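Local structure of heat-inducible transcription repressor hrcA homolog (1STZ) at residues L245-E248 against D249-L253; Q260-L263 against E264-G268; V320-Y323 against I324-L328. The protein probably represses class I heat shock genes, the grpE-dnaK-dnaJ and groELS operons, as a DNA-binding transcription regulator. All coordinates share one frame; numbering follows the deposited sequence.

Interaction 1 of 3, residues L245-E248 against D249-L253; sequences LTLE and DIRNL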
loop_
_atom_site.group_PDB
_atom_site.type_symbol
_atom_site.label_atom_id
_atom_site.label_comp_id
_atom_site.label_asym_id
_atom_site.label_seq_id
_atom_site.Cartn_x
_atom_site.Cartn_y
_atom_site.Cartn_z
ATOM N N LEU A 245 -16.297 -5.273 -23.366
ATOM C CA LEU A 245 -16.813 -3.951 -23.711
ATOM C C LEU A 245 -16.298 -3.542 -25.084
ATOM O O LEU A 245 -15.162 -3.874 -25.462
ATOM C CB LEU A 245 -16.399 -2.917 -22.650
ATOM C CG LEU A 245 -16.940 -3.092 -21.234
ATOM C CD1 LEU A 245 -16.325 -2.066 -20.267
ATOM C CD2 LEU A 245 -18.466 -3.008 -21.199
ATOM N N THR A 246 -17.126 -2.839 -25.848
ATOM C CA THR A 246 -16.716 -2.349 -27.161
ATOM C C THR A 246 -16.410 -0.863 -27.072
ATOM O O THR A 246 -16.734 -0.213 -26.086
ATOM C CB THR A 246 -17.821 -2.556 -28.211
ATOM O OG1 THR A 246 -18.985 -1.813 -27.828
ATOM C CG2 THR A 246 -18.278 -4.033 -28.291
ATOM N N LEU A 247 -15.813 -0.354 -28.130
ATOM C CA LEU A 247 -15.534 1.064 -28.309
ATOM C C LEU A 247 -16.811 1.880 -28.190
ATOM O O LEU A 247 -16.828 2.908 -27.522
ATOM C CB LEU A 247 -14.900 1.308 -29.676
ATOM C CG LEU A 247 -13.860 2.407 -29.834
ATOM C CD1 LEU A 247 -13.594 2.685 -31.316
ATOM C CD2 LEU A 247 -14.258 3.664 -29.127
ATOM N N GLU A 248 -17.879 1.418 -28.829
ATOM C CA GLU A 248 -19.169 2.104 -28.736
ATOM C C GLU A 248 -19.747 2.104 -27.315
ATOM O O GLU A 248 -20.271 3.114 -26.882
ATOM C CB GLU A 248 -20.196 1.541 -29.751
ATOM C CG GLU A 248 -20.970 2.622 -30.522
ATOM C CD GLU A 248 -20.287 3.111 -31.793
ATOM O OE1 GLU A 248 -19.528 4.129 -31.738
ATOM O OE2 GLU A 248 -20.539 2.493 -32.876
ATOM N N ASP A 249 -19.655 0.997 -26.582
ATOM C CA ASP A 249 -20.098 0.995 -25.195
ATOM C C ASP A 249 -19.398 2.117 -24.432
ATOM O O ASP A 249 -20.040 2.851 -23.683
ATOM C CB ASP A 249 -19.783 -0.315 -24.472
ATOM C CG ASP A 249 -20.575 -1.513 -25.007
ATOM O OD1 ASP A 249 -21.742 -1.346 -25.463
ATOM O OD2 ASP A 249 -20.095 -2.677 -24.979
ATOM N N ILE A 250 -18.092 2.239 -24.638
ATOM C CA ILE A 250 -17.290 3.188 -23.890
ATOM C C ILE A 250 -17.591 4.645 -24.262
ATOM O O ILE A 250 -17.745 5.488 -23.372
ATOM C CB ILE A 250 -15.785 2.869 -24.029
ATOM C CG1 ILE A 250 -15.486 1.502 -23.397
ATOM C CG2 ILE A 250 -14.953 3.929 -23.316
ATOM C CD1 ILE A 250 -14.140 0.915 -23.789
ATOM N N ARG A 251 -17.683 4.930 -25.549
ATOM C CA ARG A 251 -18.135 6.240 -26.016
ATOM C C ARG A 251 -19.511 6.550 -25.421
ATOM O O ARG A 251 -19.742 7.649 -24.956
ATOM C CB ARG A 251 -18.235 6.288 -27.527
ATOM C CG ARG A 251 -16.921 6.306 -28.250
ATOM C CD ARG A 251 -17.072 6.101 -29.737
ATOM N NE ARG A 251 -15.836 6.376 -30.445
ATOM C CZ ARG A 251 -15.572 5.970 -31.678
ATOM N NH1 ARG A 251 -16.461 5.296 -32.389
ATOM N NH2 ARG A 251 -14.410 6.275 -32.230
ATOM N N ASN A 252 -20.410 5.571 -25.413
ATOM C CA ASN A 252 -21.759 5.789 -24.861
ATOM C C ASN A 252 -21.691 6.179 -23.398
ATOM O O ASN A 252 -22.403 7.060 -22.965
ATOM C CB ASN A 252 -22.661 4.565 -25.025
ATOM C CG ASN A 252 -23.080 4.338 -26.467
ATOM O OD1 ASN A 252 -23.068 5.255 -27.275
ATOM N ND2 ASN A 252 -23.457 3.098 -26.787
ATOM N N LEU A 253 -20.821 5.536 -22.642
ATOM C CA LEU A 253 -20.702 5.824 -21.227
ATOM C C LEU A 253 -20.208 7.254 -21.015
ATOM O O LEU A 253 -20.783 8.002 -20.221
ATOM C CB LEU A 253 -19.740 4.856 -20.575
ATOM C CG LEU A 253 -19.851 4.461 -19.097
ATOM C CD1 LEU A 253 -18.582 4.714 -18.414
ATOM C CD2 LEU A 253 -21.008 5.080 -18.348
#
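Leu247 lays its CD2 methyl over one face of the Arg251 guanidinium, 3.4 Å from Arg251 NE and displaced toward the rim of the group, while Glu248 OE1 reaches the edge of the same group near its plane. That edge contact, Glu248 OE1 to Arg251 NH1 at 3.3 Å, is a salt bridge whose hydrogen bond is weak, with carboxylate and guanidinium planes 29° apart. A firmer hold on Arg251 comes from the second subunit, whose Leu240 carbonyl accepts from NE. Nearer the start of the helix, the second flat group is the Asp249 carboxylate. Its OD2 receives Thr246 N at 3.1 Å along a nearly straight N-H (167°), the donor standing above the carboxylate plane, and it also forms a salt bridge with Lys286. The reciprocal bond runs from Asp249 N to Thr246 OG1, likewise 3.1 Å. Thr246 OG1 sits between its own backbone N and carbonyl carbon (chi1 62°), the orientation that turns the hydroxyl toward this first-turn amide. Further on, Arg251 N donates to Leu247 O at 3.0 Å, a regular i to i+4 helix bond. Two reciprocal side-chain-to-backbone bonds, with Thr246 as N-cap and Asp249 three residues later, define a capping box at the start of helix 247-256.

Interaction 2 of 3, residues Q260-L263 against E264-G268; sequences QKFL and ESLVG
Phe262 and Leu266 make the close-packed side of this helical turn: Leu266 CG lies over one face of the phenyl ring, and its CD2 methyl comes to 4.0 Å from Phe262 CZ. The other branch, Leu266 CD1, reaches Leu263 CD2 at the same separation, so the forked side chain bridges two residues of the preceding turn. Without the forked chain of Leu266, replaced by an alanine, the Phe262 face and Leu263 CD2 would probably lose their shared partner, with a gap opened between them. Ser265 adds a short polar bond, OG donating to Phe262 O at 2.7 Å, in the carbonyl plane on a lone pair; chi1 of 79° sets OG between the backbone N and the carbonyl carbon, within reach of Phe262 O. The opposite extreme is the exposed Glu264, where Gln260 and Glu264 are joined through a water. Glu264 OE2 accepts from it at 3.3 Å, whereas the link from Gln260 NE2 is weak, and that amide has a sounder partner in Tyr231 OH. Leu266 N bonds to Leu263 O at 3.2 Å, an i to i+3 bond, its donor well above the carbonyl plane. Phe262 packs on Ile279 and Leu284 in loops, Leu263 meets Leu136 of strand 134-138, and Tyr305 of strand 299-309 bonds to Leu263 O.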
loop_
_atom_site.group_PDB
_atom_site.type_symbol
_atom_site.label_atom_id
_atom_site.label_comp_id
_atom_site.label_asym_id
_atom_site.label_seq_id
_atom_site.Cartn_x
_atom_site.Cartn_y
_atom_site.Cartn_z
ATOM N N GLN A 260 -26.175 14.952 -15.611
ATOM C CA GLN A 260 -26.269 14.893 -14.148
ATOM C C GLN A 260 -27.627 14.416 -13.631
ATOM O O GLN A 260 -27.685 13.672 -12.668
ATOM C CB GLN A 260 -25.909 16.212 -13.465
ATOM C CG GLN A 260 -25.430 15.949 -12.039
ATOM C CD GLN A 260 -25.357 17.170 -11.168
ATOM O OE1 GLN A 260 -26.165 18.100 -11.293
ATOM N NE2 GLN A 260 -24.384 17.178 -10.261
ATOM N N LYS A 261 -28.692 14.844 -14.277
ATOM C CA LYS A 261 -30.041 14.387 -13.971
ATOM C C LYS A 261 -30.140 12.859 -14.073
ATOM O O LYS A 261 -30.713 12.220 -13.212
ATOM C CB LYS A 261 -31.035 15.047 -14.926
ATOM C CG LYS A 261 -32.359 15.459 -14.300
ATOM C CD LYS A 261 -32.340 16.895 -13.762
ATOM C CE LYS A 261 -33.569 17.705 -14.219
ATOM N NZ LYS A 261 -33.609 17.976 -15.697
ATOM N N PHE A 262 -29.575 12.285 -15.132
ATOM C CA PHE A 262 -29.473 10.842 -15.264
ATOM C C PHE A 262 -28.616 10.212 -14.156
ATOM O O PHE A 262 -29.030 9.237 -13.540
ATOM C CB PHE A 262 -28.943 10.464 -16.646
ATOM C CG PHE A 262 -28.632 9.019 -16.786
ATOM C CD1 PHE A 262 -29.660 8.075 -16.783
ATOM C CD2 PHE A 262 -27.326 8.590 -16.906
ATOM C CE1 PHE A 262 -29.370 6.718 -16.909
ATOM C CE2 PHE A 262 -27.032 7.250 -17.012
ATOM C CZ PHE A 262 -28.056 6.313 -17.022
ATOM N N LEU A 263 -27.436 10.755 -13.878
ATOM C CA LEU A 263 -26.609 10.205 -12.797
ATOM C C LEU A 263 -27.343 10.216 -11.468
ATOM O O LEU A 263 -27.234 9.266 -10.681
ATOM C CB LEU A 263 -25.289 10.965 -12.633
ATOM C CG LEU A 263 -24.164 10.693 -13.623
ATOM C CD1 LEU A 263 -22.920 11.485 -13.175
ATOM C CD2 LEU A 263 -23.845 9.204 -13.723
ATOM N N GLU A 264 -28.078 11.294 -11.207
ATOM C CA GLU A 264 -28.807 11.433 -9.952
ATOM C C GLU A 264 -29.921 10.389 -9.833
ATOM O O GLU A 264 -30.211 9.929 -8.727
ATOM C CB GLU A 264 -29.384 12.857 -9.792
ATOM C CG GLU A 264 -28.327 13.873 -9.351
ATOM C CD GLU A 264 -28.825 15.316 -9.243
ATOM O OE1 GLU A 264 -30.015 15.586 -9.517
ATOM O OE2 GLU A 264 -28.003 16.196 -8.875
ATOM N N SER A 265 -30.536 10.026 -10.962
ATOM C CA SER A 265 -31.613 9.031 -10.995
ATOM C C SER A 265 -31.113 7.616 -10.687
ATOM O O SER A 265 -31.896 6.767 -10.299
ATOM C CB SER A 265 -32.316 9.032 -12.365
ATOM O OG SER A 265 -31.560 8.324 -13.351
ATOM N N LEU A 266 -29.822 7.374 -10.887
ATOM C CA LEU A 266 -29.211 6.085 -10.584
ATOM C C LEU A 266 -29.127 5.806 -9.090
ATOM O O LEU A 266 -29.238 4.653 -8.645
ATOM C CB LEU A 266 -27.796 6.004 -11.174
ATOM C CG LEU A 266 -27.692 6.043 -12.695
ATOM C CD1 LEU A 266 -26.249 6.092 -13.122
ATOM C CD2 LEU A 266 -28.361 4.828 -13.315
ATOM N N VAL A 267 -28.932 6.863 -8.315
ATOM C CA VAL A 267 -28.580 6.699 -6.922
ATOM C C VAL A 267 -29.852 6.496 -6.083
ATOM O O VAL A 267 -30.833 7.218 -6.229
ATOM C CB VAL A 267 -27.624 7.858 -6.430
ATOM C CG1 VAL A 267 -28.320 9.216 -6.445
ATOM C CG2 VAL A 267 -27.061 7.533 -5.036
ATOM N N GLY A 268 -29.843 5.452 -5.260
ATOM C CA GLY A 268 -30.959 5.098 -4.410
ATOM C C GLY A 268 -30.685 5.410 -2.938
ATOM O O GLY A 268 -29.947 6.342 -2.616
HETATM O O HOH W 1 -26.169 18.759 -8.002
#

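Interaction 3 of 3, residues V320-Y323 against I324-L328; sequences VFEY and ILNRL
Leu325 N donates to Phe321 O at 3.0 Å along a nearly straight path, a sound i to i+4 bond of helix 314-334. Tyr323 O is met by two parts of Arg327: the backbone N donates to it at 3.0 Å, and the side-chain CD lies 3.2 Å away. Only the first is a hydrogen bond; the second is a packing contact that brings the arginine chain back against the turn before it. The bend at chi2 (37°) carries CD over the tyrosine ring, where it stands 3.6 Å above the plane, offset toward the rim and closest to CE2. Measured to the ring centroid, CD is 4.0 Å away and 26° off the normal, a CH-pi contact over the face. The charged end, turned by a further bend at chi3, contributes less: Arg327 CZ is 5.1 Å from the Tyr323 centroid, at most a weak cation-pi attraction, with guanidinium and ring planes 33° apart. Its stronger polar partner is Glu330, which forms a salt bridge with NH2. The buried side of the turn is apolar. Val320 and Ile324 run side by side, with Val320 CG1 3.8 Å from Ile324 CD1, and both rest on Val105 of helix 103-106. Phe321 and Leu325 also lie side by side, facing Val304 of strand 299-309. Tyr323 also touches Gly215 of the third subunit. The chemistry thus divides round the helix: hydrocarbon contacts seat the buried side against strand and helix, while on the partly exposed side the arginine's aliphatic part serves the ring and its charge is probably steadied chiefly by Glu330.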
loop_
_atom_site.group_PDB
_atom_site.type_symbol
_atom_site.label_atom_id
_atom_site.label_comp_id
_atom_site.label_asym_id
_atom_site.label_seq_id
_atom_site.Cartn_x
_atom_site.Cartn_y
_atom_site.Cartn_z
ATOM N N VAL A 320 -15.339 -3.481 -1.878
ATOM C CA VAL A 320 -14.393 -2.407 -2.062
ATOM C C VAL A 320 -15.111 -1.050 -2.059
ATOM O O VAL A 320 -14.613 -0.103 -1.471
ATOM C CB VAL A 320 -13.589 -2.576 -3.365
ATOM C CG1 VAL A 320 -12.764 -1.359 -3.660
ATOM C CG2 VAL A 320 -12.686 -3.758 -3.265
ATOM N N PHE A 321 -16.296 -0.995 -2.662
ATOM C CA PHE A 321 -17.049 0.246 -2.839
ATOM C C PHE A 321 -17.552 0.692 -1.507
ATOM O O PHE A 321 -17.336 1.820 -1.110
ATOM C CB PHE A 321 -18.194 0.017 -3.803
ATOM C CG PHE A 321 -18.946 1.262 -4.219
ATOM C CD1 PHE A 321 -18.561 1.961 -5.341
ATOM C CD2 PHE A 321 -20.105 1.651 -3.554
ATOM C CE1 PHE A 321 -19.280 3.059 -5.780
ATOM C CE2 PHE A 321 -20.839 2.757 -3.982
ATOM C CZ PHE A 321 -20.418 3.472 -5.081
ATOM N N GLU A 322 -18.174 -0.223 -0.782
ATOM C CA GLU A 322 -18.648 0.068 0.549
ATOM C C GLU A 322 -17.532 0.524 1.532
ATOM O O GLU A 322 -17.721 1.482 2.281
ATOM C CB GLU A 322 -19.397 -1.135 1.119
ATOM C CG GLU A 322 -20.022 -0.815 2.460
ATOM C CD GLU A 322 -20.840 -1.944 3.067
ATOM O OE1 GLU A 322 -20.421 -3.126 2.996
ATOM O OE2 GLU A 322 -21.892 -1.626 3.668
ATOM N N TYR A 323 -16.392 -0.158 1.548
ATOM C CA TYR A 323 -15.272 0.260 2.412
ATOM C C TYR A 323 -14.841 1.697 2.132
ATOM O O TYR A 323 -14.724 2.490 3.051
ATOM C CB TYR A 323 -14.074 -0.676 2.253
ATOM C CG TYR A 323 -12.976 -0.496 3.282
ATOM C CD1 TYR A 323 -12.985 -1.218 4.479
ATOM C CD2 TYR A 323 -11.919 0.376 3.060
ATOM C CE1 TYR A 323 -11.978 -1.065 5.411
ATOM C CE2 TYR A 323 -10.909 0.529 3.991
ATOM C CZ TYR A 323 -10.946 -0.179 5.157
ATOM O OH TYR A 323 -9.931 -0.024 6.063
ATOM N N ILE A 324 -14.633 2.036 0.861
ATOM C CA ILE A 324 -14.111 3.352 0.486
ATOM C C ILE A 324 -15.122 4.452 0.780
ATOM O O ILE A 324 -14.749 5.514 1.279
ATOM C CB ILE A 324 -13.671 3.400 -1.016
ATOM C CG1 ILE A 324 -12.249 2.893 -1.178
ATOM C CG2 ILE A 324 -13.574 4.836 -1.536
ATOM C CD1 ILE A 324 -12.127 1.504 -1.176
ATOM N N LEU A 325 -16.385 4.205 0.448
ATOM C CA LEU A 325 -17.442 5.145 0.768
ATOM C C LEU A 325 -17.482 5.421 2.255
ATOM O O LEU A 325 -17.592 6.566 2.641
ATOM C CB LEU A 325 -18.814 4.656 0.342
ATOM C CG LEU A 325 -19.524 5.259 -0.874
ATOM C CD1 LEU A 325 -20.970 4.934 -0.738
ATOM C CD2 LEU A 325 -19.339 6.741 -1.014
ATOM N N ASN A 326 -17.449 4.380 3.081
ATOM C CA ASN A 326 -17.408 4.563 4.538
ATOM C C ASN A 326 -16.168 5.364 4.993
ATOM O O ASN A 326 -16.246 6.119 5.947
ATOM C CB ASN A 326 -17.418 3.223 5.271
ATOM C CG ASN A 326 -18.771 2.529 5.229
ATOM O OD1 ASN A 326 -19.786 3.121 4.874
ATOM N ND2 ASN A 326 -18.785 1.260 5.604
ATOM N N ARG A 327 -15.046 5.193 4.300
ATOM C CA ARG A 327 -13.826 5.954 4.598
ATOM C C ARG A 327 -13.974 7.412 4.245
ATOM O O ARG A 327 -13.450 8.258 4.931
ATOM C CB ARG A 327 -12.628 5.431 3.802
ATOM C CG ARG A 327 -11.815 4.392 4.490
ATOM C CD ARG A 327 -12.593 3.452 5.292
ATOM N NE ARG A 327 -12.221 3.467 6.691
ATOM C CZ ARG A 327 -13.060 3.260 7.707
ATOM N NH1 ARG A 327 -14.357 3.041 7.499
ATOM N NH2 ARG A 327 -12.583 3.253 8.977
ATOM N N LEU A 328 -14.672 7.698 3.157
ATOM C CA LEU A 328 -14.846 9.065 2.721
ATOM C C LEU A 328 -15.755 9.766 3.697
ATOM O O LEU A 328 -15.483 10.890 4.087
ATOM C CB LEU A 328 -15.443 9.134 1.306
ATOM C CG LEU A 328 -14.468 8.834 0.171
ATOM C CD1 LEU A 328 -15.200 8.860 -1.142
ATOM C CD2 LEU A 328 -13.330 9.826 0.164
#

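All three interactions are local turns of separate helices, following one another along the chain without touching; interactions 1 and 2 lie in consecutive helices, with nearest atoms about 7 Å apart, and interactions 2 and 3 about 8 Å apart. Each mixes buried and exposed residues. Interaction 1, whose centre is about 18 Å from that of the chain, is the most polar, marking a helix start and meeting the second subunit. Interaction 2, along the short helix 260-266, combines a hydrocarbon cluster with a water-linked surface pair. Interaction 3 lies nearest the chain centre, about 10 Å away, and has the most buried residues. Strand 299-309 is a common neighbour, reached by Leu245, Leu263 and Phe321 respectively.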